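Local coordinates for periplasmic oligopeptide-binding protein (Burkholderia pseudomallei, PDB 3ZS6) that probably captures oligopeptides in the periplasm and delivers them to an ABC transporter for uptake, at residues 393-398 with 424-429; 264-269 with 399-404; 22-27 with 98-103. All coordinates share one frame; numbering follows the deposited sequence.

Interaction 1: residues 393-398 with 424-429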
loop_
_atom_site.group_PDB
_atom_site.type_symbol
_atom_site.label_atom_id
_atom_site.label_comp_id
_atom_site.label_asym_id
_atom_site.label_seq_id
_atom_site.Cartn_x
_atom_site.Cartn_y
_atom_site.Cartn_z
ATOM N N GLN A 393 15.112 5.445 2.473
ATOM C CA GLN A 393 16.286 4.901 1.796
ATOM C C GLN A 393 15.958 4.345 0.409
ATOM O O GLN A 393 16.729 4.527 -0.529
ATOM C CB GLN A 393 16.978 3.845 2.659
ATOM C CG GLN A 393 17.790 4.447 3.802
ATOM C CD GLN A 393 18.433 3.384 4.674
ATOM O OE1 GLN A 393 18.018 2.227 4.669
ATOM N NE2 GLN A 393 19.459 3.774 5.423
ATOM N N ARG A 394 14.818 3.670 0.279
ATOM C CA ARG A 394 14.404 3.144 -1.022
ATOM C C ARG A 394 14.134 4.285 -2.020
ATOM O O ARG A 394 14.580 4.232 -3.170
ATOM C CB ARG A 394 13.192 2.204 -0.881
ATOM C CG ARG A 394 13.503 0.913 -0.116
ATOM C CD ARG A 394 12.305 -0.037 -0.009
ATOM N NE ARG A 394 11.044 0.644 0.298
ATOM C CZ ARG A 394 10.037 0.122 1.001
ATOM N NH1 ARG A 394 10.140 -1.099 1.526
ATOM N NH2 ARG A 394 8.917 0.833 1.186
ATOM N N HIS A 395 13.414 5.319 -1.581
ATOM C CA HIS A 395 13.182 6.487 -2.438
ATOM C C HIS A 395 14.499 7.090 -2.925
ATOM O O HIS A 395 14.607 7.520 -4.075
ATOM C CB HIS A 395 12.361 7.570 -1.709
ATOM C CG HIS A 395 10.883 7.327 -1.722
ATOM N ND1 HIS A 395 10.144 7.298 -2.886
ATOM C CD2 HIS A 395 10.002 7.112 -0.711
ATOM C CE1 HIS A 395 8.875 7.066 -2.593
ATOM N NE2 HIS A 395 8.762 6.950 -1.281
ATOM N N ASP A 396 15.495 7.127 -2.041
ATOM C CA ASP A 396 16.749 7.827 -2.329
ATOM C C ASP A 396 17.788 6.884 -2.924
ATOM O O ASP A 396 18.925 7.288 -3.198
ATOM C CB ASP A 396 17.322 8.485 -1.060
ATOM C CG ASP A 396 16.434 9.609 -0.518
ATOM O OD1 ASP A 396 15.524 10.052 -1.242
ATOM O OD2 ASP A 396 16.653 10.056 0.631
ATOM N N GLY A 397 17.402 5.625 -3.116
ATOM C CA GLY A 397 18.318 4.632 -3.643
ATOM C C GLY A 397 19.565 4.436 -2.790
ATOM O O GLY A 397 20.630 4.159 -3.320
ATOM N N LYS A 398 19.433 4.571 -1.468
ATOM C CA LYS A 398 20.568 4.384 -0.558
ATOM C C LYS A 398 20.699 2.947 -0.041
ATOM O O LYS A 398 21.482 2.664 0.874
ATOM C CB LYS A 398 20.486 5.378 0.600
ATOM C CG LYS A 398 20.671 6.812 0.128
ATOM C CD LYS A 398 20.577 7.818 1.252
ATOM C CE LYS A 398 20.734 9.226 0.698
ATOM N NZ LYS A 398 20.876 10.235 1.775
ATOM N N SER A 424 7.048 7.323 -12.114
ATOM C CA SER A 424 6.055 7.232 -11.040
ATOM C C SER A 424 6.682 7.548 -9.683
ATOM O O SER A 424 7.821 7.158 -9.416
ATOM C CB SER A 424 5.432 5.840 -10.993
ATOM O OG SER A 424 4.836 5.611 -9.736
ATOM N N SER A 425 5.937 8.235 -8.821
ATOM C CA SER A 425 6.446 8.604 -7.503
ATOM C C SER A 425 6.699 7.383 -6.611
ATOM O O SER A 425 7.415 7.472 -5.622
ATOM C CB SER A 425 5.498 9.597 -6.804
ATOM O OG SER A 425 4.359 8.947 -6.245
ATOM N N GLN A 426 6.098 6.248 -6.946
ATOM C CA GLN A 426 6.305 5.041 -6.148
ATOM C C GLN A 426 7.111 3.973 -6.909
ATOM O O GLN A 426 7.203 2.818 -6.482
ATOM C CB GLN A 426 4.967 4.485 -5.635
ATOM C CG GLN A 426 4.346 5.308 -4.498
ATOM C CD GLN A 426 5.132 5.188 -3.201
ATOM O OE1 GLN A 426 5.583 4.102 -2.832
ATOM N NE2 GLN A 426 5.298 6.306 -2.503
ATOM N N ASN A 427 7.677 4.369 -8.043
ATOM C CA ASN A 427 8.678 3.556 -8.737
ATOM C C ASN A 427 10.035 3.838 -8.091
ATOM O O ASN A 427 10.786 4.715 -8.523
ATOM C CB ASN A 427 8.687 3.893 -10.232
ATOM C CG ASN A 427 9.666 3.032 -11.034
ATOM O OD1 ASN A 427 10.638 2.498 -10.499
ATOM N ND2 ASN A 427 9.410 2.912 -12.329
ATOM N N THR A 428 10.322 3.127 -7.009
ATOM C CA THR A 428 11.537 3.391 -6.254
ATOM C C THR A 428 12.746 2.616 -6.795
ATOM O O THR A 428 13.879 3.067 -6.632
ATOM C CB THR A 428 11.344 3.137 -4.729
ATOM O OG1 THR A 428 10.985 1.769 -4.500
ATOM C CG2 THR A 428 10.255 4.056 -4.154
ATOM N N VAL A 429 12.516 1.477 -7.455
ATOM C CA VAL A 429 13.640 0.719 -8.032
ATOM C C VAL A 429 14.306 1.467 -9.194
ATOM O O VAL A 429 15.468 1.207 -9.533
ATOM C CB VAL A 429 13.245 -0.698 -8.494
ATOM C CG1 VAL A 429 12.629 -1.481 -7.329
ATOM C CG2 VAL A 429 12.296 -0.638 -9.705
#
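H395, in the last turn of helix 387-395, meets T428, Q426 and S425 of the loop 424-429. Its CB points back from that loop, and chi1 of -82° sets CG anti to the carbonyl carbon, from where the imidazole reaches over to the loop. CG itself comes only within 4.1 Å of T428 CG2. The next atom, ND1, lies 3.5 Å from the same T428 CG2, with the methyl approaching the ring obliquely. At CE1 the surroundings turn polar: S425 O sits 3.4 Å away near the ring plane. Q426 NE2, also at the ring edge, is 3.7 Å from H395 CE1. The planes of the Q426 amide and the imidazole stand 90° apart. The tip, NE2, finishes the path in a hydrogen bond to E24 OE1, and Q426 NE2 reaches that oxygen too, besides bonding to K100 O.

Beside the ring, T428 CB rests 3.8 Å from R394 O at the helix end, where G397 forms a Schellman motif. R394 O has a firmer partner in the hydroxyl of Y265, while the R394 guanidinium bonds to R403 O; R394 and Q426 both pack on an apolar side chain of the bound peptide.

The direct contact between helix end and loop is therefore van der Waals in kind, while the polar ends of H395, Q426 and R394 bond to groups outside the two segments. If E24 is ionised, H395 NE2 would be the donor; the nearby negative charge would be expected to favour the protonated imidazole.

Interaction 2: residues 264-269 with 399-404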
loop_
_atom_site.group_PDB
_atom_site.type_symbol
_atom_site.label_atom_id
_atom_site.label_comp_id
_atom_site.label_asym_id
_atom_site.label_seq_id
_atom_site.Cartn_x
_atom_site.Cartn_y
_atom_site.Cartn_z
ATOM N N TYR A 264 11.438 -8.088 -3.194
ATOM C CA TYR A 264 12.682 -7.398 -2.909
ATOM C C TYR A 264 12.953 -6.315 -3.947
ATOM O O TYR A 264 13.000 -6.560 -5.157
ATOM C CB TYR A 264 13.860 -8.374 -2.820
ATOM C CG TYR A 264 14.003 -9.063 -1.476
ATOM C CD1 TYR A 264 13.292 -8.634 -0.365
ATOM C CD2 TYR A 264 14.858 -10.141 -1.321
ATOM C CE1 TYR A 264 13.432 -9.272 0.869
ATOM C CE2 TYR A 264 15.010 -10.775 -0.099
ATOM C CZ TYR A 264 14.293 -10.342 0.997
ATOM O OH TYR A 264 14.454 -10.988 2.216
ATOM N N TYR A 265 13.103 -5.107 -3.439
ATOM C CA TYR A 265 13.527 -3.965 -4.215
ATOM C C TYR A 265 14.952 -4.221 -4.666
ATOM O O TYR A 265 15.746 -4.803 -3.924
ATOM C CB TYR A 265 13.450 -2.763 -3.280
ATOM C CG TYR A 265 14.240 -1.514 -3.577
ATOM C CD1 TYR A 265 15.629 -1.496 -3.484
ATOM C CD2 TYR A 265 13.583 -0.319 -3.838
ATOM C CE1 TYR A 265 16.342 -0.328 -3.699
ATOM C CE2 TYR A 265 14.279 0.845 -4.058
ATOM C CZ TYR A 265 15.656 0.840 -3.986
ATOM O OH TYR A 265 16.336 2.010 -4.197
ATOM N N LEU A 266 15.247 -3.832 -5.903
ATOM C CA LEU A 266 16.616 -3.837 -6.421
ATOM C C LEU A 266 16.927 -2.451 -6.975
ATOM O O LEU A 266 16.149 -1.898 -7.757
ATOM C CB LEU A 266 16.781 -4.862 -7.550
ATOM C CG LEU A 266 16.538 -6.346 -7.269
ATOM C CD1 LEU A 266 16.726 -7.147 -8.565
ATOM C CD2 LEU A 266 17.461 -6.887 -6.167
ATOM N N LYS A 267 18.062 -1.891 -6.570
ATOM C CA LYS A 267 18.478 -0.578 -7.051
ATOM C C LYS A 267 18.909 -0.692 -8.502
ATOM O O LYS A 267 20.011 -1.164 -8.789
ATOM C CB LYS A 267 19.645 -0.065 -6.211
ATOM C CG LYS A 267 20.158 1.312 -6.607
ATOM C CD LYS A 267 21.398 1.648 -5.795
ATOM C CE LYS A 267 22.057 2.932 -6.251
ATOM N NZ LYS A 267 23.352 3.141 -5.542
ATOM N N ASN A 268 18.045 -0.264 -9.416
ATOM C CA ASN A 268 18.299 -0.458 -10.846
ATOM C C ASN A 268 19.460 0.378 -11.403
ATOM O O ASN A 268 19.945 0.114 -12.502
ATOM C CB ASN A 268 17.032 -0.231 -11.681
ATOM C CG ASN A 268 16.075 -1.424 -11.645
ATOM O OD1 ASN A 268 15.863 -2.052 -10.596
ATOM N ND2 ASN A 268 15.504 -1.746 -12.798
ATOM N N SER A 269 19.900 1.379 -10.651
ATOM C CA SER A 269 21.066 2.157 -11.056
ATOM C C SER A 269 22.352 1.609 -10.431
ATOM O O SER A 269 23.434 2.159 -10.639
ATOM C CB SER A 269 20.889 3.632 -10.685
ATOM O OG SER A 269 20.908 3.803 -9.278
ATOM N N VAL A 399 19.923 2.047 -0.636
ATOM C CA VAL A 399 19.990 0.624 -0.328
ATOM C C VAL A 399 20.070 -0.115 -1.662
ATOM O O VAL A 399 19.604 0.398 -2.681
ATOM C CB VAL A 399 18.743 0.164 0.474
ATOM C CG1 VAL A 399 18.819 0.659 1.923
ATOM C CG2 VAL A 399 17.460 0.666 -0.188
ATOM N N GLN A 400 20.657 -1.308 -1.655
ATOM C CA GLN A 400 20.896 -2.060 -2.888
ATOM C C GLN A 400 19.809 -3.105 -3.122
ATOM O O GLN A 400 19.175 -3.140 -4.171
ATOM C CB GLN A 400 22.262 -2.750 -2.827
ATOM C CG GLN A 400 23.437 -1.799 -2.847
ATOM C CD GLN A 400 24.761 -2.533 -2.811
ATOM O OE1 GLN A 400 25.066 -3.235 -1.842
ATOM N NE2 GLN A 400 25.549 -2.392 -3.878
ATOM N N ILE A 401 19.625 -3.973 -2.137
ATOM C CA ILE A 401 18.528 -4.925 -2.132
ATOM C C ILE A 401 17.767 -4.634 -0.855
ATOM O O ILE A 401 18.379 -4.481 0.203
ATOM C CB ILE A 401 19.035 -6.378 -2.096
ATOM C CG1 ILE A 401 20.026 -6.629 -3.241
ATOM C CG2 ILE A 401 17.866 -7.345 -2.145
ATOM C CD1 ILE A 401 20.563 -8.058 -3.304
ATOM N N ALA A 402 16.447 -4.527 -0.946
ATOM C CA ALA A 402 15.660 -4.111 0.214
ATOM C C ALA A 402 14.316 -4.831 0.293
ATOM O O ALA A 402 13.685 -5.109 -0.726
ATOM C CB ALA A 402 15.460 -2.593 0.209
ATOM N N ARG A 403 13.903 -5.152 1.516
ATOM C CA ARG A 403 12.577 -5.706 1.757
ATOM C C ARG A 403 11.537 -4.665 1.301
ATOM O O ARG A 403 11.629 -3.477 1.648
ATOM C CB ARG A 403 12.407 -6.037 3.244
ATOM C CG ARG A 403 11.362 -7.131 3.536
ATOM C CD ARG A 403 9.952 -6.659 3.174
ATOM N NE ARG A 403 9.535 -5.554 4.025
ATOM C CZ ARG A 403 8.371 -4.908 3.917
ATOM N NH1 ARG A 403 7.495 -5.246 2.979
ATOM N NH2 ARG A 403 8.083 -3.917 4.757
ATOM N N ASP A 404 10.572 -5.103 0.502
ATOM C CA ASP A 404 9.509 -4.210 0.038
ATOM C C ASP A 404 8.202 -4.998 -0.056
ATOM O O ASP A 404 8.167 -6.186 0.259
ATOM C CB ASP A 404 9.862 -3.592 -1.316
ATOM C CG ASP A 404 9.259 -2.191 -1.508
ATOM O OD1 ASP A 404 8.126 -1.942 -1.046
ATOM O OD2 ASP A 404 9.923 -1.339 -2.131
#
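Y265 and A402 form the central pair of this antiparallel strand contact, their CA atoms 4.9 Å apart and their backbones bonded in both directions. Y265 N gives to A402 O at 2.8 Å, and A402 N returns a longer bond to Y265 O at 3.1 Å. The short segments 264-266 and 401-404 run at 142° to each other. Beyond the strand proper, K267 N still bonds to Q400 O at 2.9 Å and extends the pairing.

Packing is close on the side of the sheet that carries Y265 and A402. With chi1 of 159°, Y265 has CG anti to its backbone N. In the ring, CD1 meets A402 CB at 3.9 Å, while CE1 lies 3.5 Å from V399 O, which approaches the ring edge near its plane. The V399 side chain crosses the ring at about a right angle, touching CE1 with CG2. On the other side of the sheet, R403 CG meets the edge of the Y264 ring in plane, 4.0 Å from CE1, and L266, in one of its two modelled conformers, lies side by side with I401. The R403 guanidinium, beyond this contact, forms a salt bridge to the backbone of the bound peptide.

The partly exposed end at K267 and Q400 is looser. K267 CB is 3.6 Å from V399 O, but the extended chain carries its ammonium away; the Q400 amide turns instead to D270 and T352.

Around the pair, strand 470-480 bonds to Y264 and strand 350-356 to I401 and R403, so strands 260-266 and 401-407 are both interior to the mixed sheet. Helix 359-376 packs on Y264, whereas helix 387-395 lies against V399 and A402.

Interaction 3: residues 22-27 with 98-103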
loop_
_atom_site.group_PDB
_atom_site.type_symbol
_atom_site.label_atom_id
_atom_site.label_comp_id
_atom_site.label_asym_id
_atom_site.label_seq_id
_atom_site.Cartn_x
_atom_site.Cartn_y
_atom_site.Cartn_z
ATOM N N HIS A 22 1.288 13.279 2.673
ATOM C CA HIS A 22 2.539 12.564 2.895
ATOM C C HIS A 22 2.337 11.120 3.362
ATOM O O HIS A 22 3.292 10.437 3.734
ATOM C CB HIS A 22 3.424 13.356 3.855
ATOM C CG HIS A 22 3.766 14.721 3.343
ATOM N ND1 HIS A 22 4.590 14.919 2.256
ATOM C CD2 HIS A 22 3.363 15.951 3.740
ATOM C CE1 HIS A 22 4.699 16.214 2.019
ATOM N NE2 HIS A 22 3.963 16.864 2.903
ATOM N N ILE A 23 1.090 10.659 3.332
ATOM C CA ILE A 23 0.775 9.284 3.715
ATOM C C ILE A 23 1.109 8.312 2.573
ATOM O O ILE A 23 0.667 8.497 1.439
ATOM C CB ILE A 23 -0.711 9.151 4.129
ATOM C CG1 ILE A 23 -0.932 9.853 5.474
ATOM C CG2 ILE A 23 -1.130 7.664 4.188
ATOM C CD1 ILE A 23 -2.391 9.861 5.973
ATOM N N GLU A 24 1.902 7.290 2.872
ATOM C CA GLU A 24 2.352 6.349 1.848
ATOM C C GLU A 24 2.036 4.896 2.178
ATOM O O GLU A 24 1.992 4.052 1.279
ATOM C CB GLU A 24 3.878 6.404 1.687
ATOM C CG GLU A 24 4.470 7.684 1.187
ATOM C CD GLU A 24 5.974 7.554 1.030
ATOM O OE1 GLU A 24 6.418 6.751 0.175
ATOM O OE2 GLU A 24 6.704 8.248 1.764
ATOM N N SER A 25 1.899 4.588 3.465
ATOM C CA SER A 25 1.916 3.186 3.905
ATOM C C SER A 25 0.553 2.626 4.287
ATOM O O SER A 25 -0.414 3.371 4.488
ATOM C CB SER A 25 2.854 3.025 5.108
ATOM O OG SER A 25 2.256 3.567 6.275
ATOM N N TRP A 26 0.501 1.302 4.417
ATOM C CA TRP A 26 -0.661 0.619 4.963
ATOM C C TRP A 26 -1.031 1.246 6.314
ATOM O O TRP A 26 -2.201 1.518 6.588
ATOM C CB TRP A 26 -0.377 -0.880 5.150
ATOM C CG TRP A 26 -1.547 -1.634 5.755
ATOM C CD1 TRP A 26 -2.583 -2.213 5.078
ATOM C CD2 TRP A 26 -1.801 -1.872 7.153
ATOM N NE1 TRP A 26 -3.461 -2.799 5.963
ATOM C CE2 TRP A 26 -3.005 -2.608 7.240
ATOM C CE3 TRP A 26 -1.129 -1.538 8.335
ATOM C CZ2 TRP A 26 -3.556 -3.008 8.463
ATOM C CZ3 TRP A 26 -1.674 -1.943 9.549
ATOM C CH2 TRP A 26 -2.876 -2.677 9.602
ATOM N N THR A 27 -0.028 1.474 7.155
ATOM C CA THR A 27 -0.283 2.036 8.474
ATOM C C THR A 27 -0.836 3.463 8.371
ATOM O O THR A 27 -1.792 3.809 9.054
ATOM C CB THR A 27 0.984 2.036 9.362
ATOM O OG1 THR A 27 1.368 0.684 9.667
ATOM C CG2 THR A 27 0.709 2.799 10.669
ATOM N N GLY A 98 6.001 18.342 -2.266
ATOM C CA GLY A 98 6.915 17.230 -2.059
ATOM C C GLY A 98 6.256 15.911 -1.674
ATOM O O GLY A 98 6.864 15.090 -0.985
ATOM N N SER A 99 5.014 15.695 -2.105
ATOM C CA SER A 99 4.351 14.408 -1.850
ATOM C C SER A 99 5.057 13.256 -2.562
ATOM O O SER A 99 5.441 13.377 -3.726
ATOM C CB SER A 99 2.897 14.425 -2.306
ATOM O OG SER A 99 2.276 13.162 -2.052
ATOM N N LYS A 100 5.203 12.136 -1.865
ATOM C CA LYS A 100 5.683 10.908 -2.490
ATOM C C LYS A 100 4.533 10.072 -3.050
ATOM O O LYS A 100 4.750 8.968 -3.549
ATOM C CB LYS A 100 6.502 10.073 -1.496
ATOM C CG LYS A 100 7.864 10.670 -1.160
ATOM C CD LYS A 100 8.707 10.798 -2.417
ATOM C CE LYS A 100 10.178 11.061 -2.093
ATOM N NZ LYS A 100 11.011 11.109 -3.340
ATOM N N TYR A 101 3.310 10.590 -2.965
ATOM C CA TYR A 101 2.154 9.822 -3.423
ATOM C C TYR A 101 1.317 10.536 -4.468
ATOM O O TYR A 101 0.092 10.501 -4.413
ATOM C CB TYR A 101 1.265 9.393 -2.247
ATOM C CG TYR A 101 0.823 7.940 -2.327
ATOM C CD1 TYR A 101 1.644 6.924 -1.848
ATOM C CD2 TYR A 101 -0.396 7.586 -2.892
ATOM C CE1 TYR A 101 1.262 5.603 -1.915
ATOM C CE2 TYR A 101 -0.798 6.247 -2.962
ATOM C CZ TYR A 101 0.045 5.264 -2.464
ATOM O OH TYR A 101 -0.307 3.934 -2.518
ATOM N N THR A 102 1.976 11.162 -5.437
ATOM C CA THR A 102 1.255 11.835 -6.516
ATOM C C THR A 102 0.548 10.854 -7.460
ATOM O O THR A 102 -0.262 11.256 -8.291
ATOM C CB THR A 102 2.191 12.751 -7.332
ATOM O OG1 THR A 102 3.309 11.992 -7.799
ATOM C CG2 THR A 102 2.696 13.916 -6.473
ATOM N N ILE A 103 0.852 9.565 -7.332
ATOM C CA ILE A 103 0.292 8.566 -8.245
ATOM C C ILE A 103 -1.240 8.575 -8.288
ATOM O O ILE A 103 -1.830 8.389 -9.352
ATOM C CB ILE A 103 0.796 7.137 -7.931
ATOM C CG1 ILE A 103 0.494 6.770 -6.473
ATOM C CG2 ILE A 103 2.304 7.021 -8.232
ATOM C CD1 ILE A 103 0.821 5.330 -6.108
HETATM O O HOH W 1 5.699 12.534 1.049
#
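One water oxygen joins H22 to the chain at G98-K100: it accepts from K100 N at 3.0 Å, stands 2.9 Å from H22 ND1 in the imidazole plane, and donates weakly to G98 O. Direct contact of the ring is slighter, since H22 CE1 lies 3.9 Å from G98 O, which also approaches at the ring edge.

Further along, E24 and K100 run side by side, pointing the same way. With chi2 of -178° the E24 chain is extended at CD, and CD rests 3.6 Å from K100 CB, so the carboxylate lies against the lysine's aliphatic base while OE1 is held by H395.

Y101 follows. Its CD1 is 3.8 Å from I23 O and its CE1 is 3.6 Å from E24 O, both carbonyls oblique to the ring, while I103 CD1 covers one face toward the rim. The turn behind it is an ST turn: S99 OG accepts from Y101 N at 2.9 Å with a 159° angle, and the same hydroxyl bonds to A21 O. The Y101 hydroxyl bonds to D409 and, weakly, to the peptide backbone.

E24 and W26 offer backbone hydrogen bonds to the bound peptide, the main-chain recognition characteristic of the oligopeptide-binding cleft in the OppA family.

Interaction 3 closes along the chain before the other two open, whereas interactions 1 and 2 interleave in the order 264-269, 393-398, 399-404, 424-429, helix 387-395 being followed by strand 401-407. Their centres lie 9 Å apart and the two touch, N268 N lying 3.0 Å from V429 O. Interactions 1 and 3 have centres 12 Å apart and also touch, S425 OG being 2.7 Å from K100 O. Interactions 2 and 3 do not meet: their centres are 19 Å apart and their nearest atoms about 9 Å. Interaction 1 thus bridges the sheet of interaction 2 and the loops of interaction 3. All three include residues that touch the bound peptide, consistent with a binding site assembled from distant chain regions.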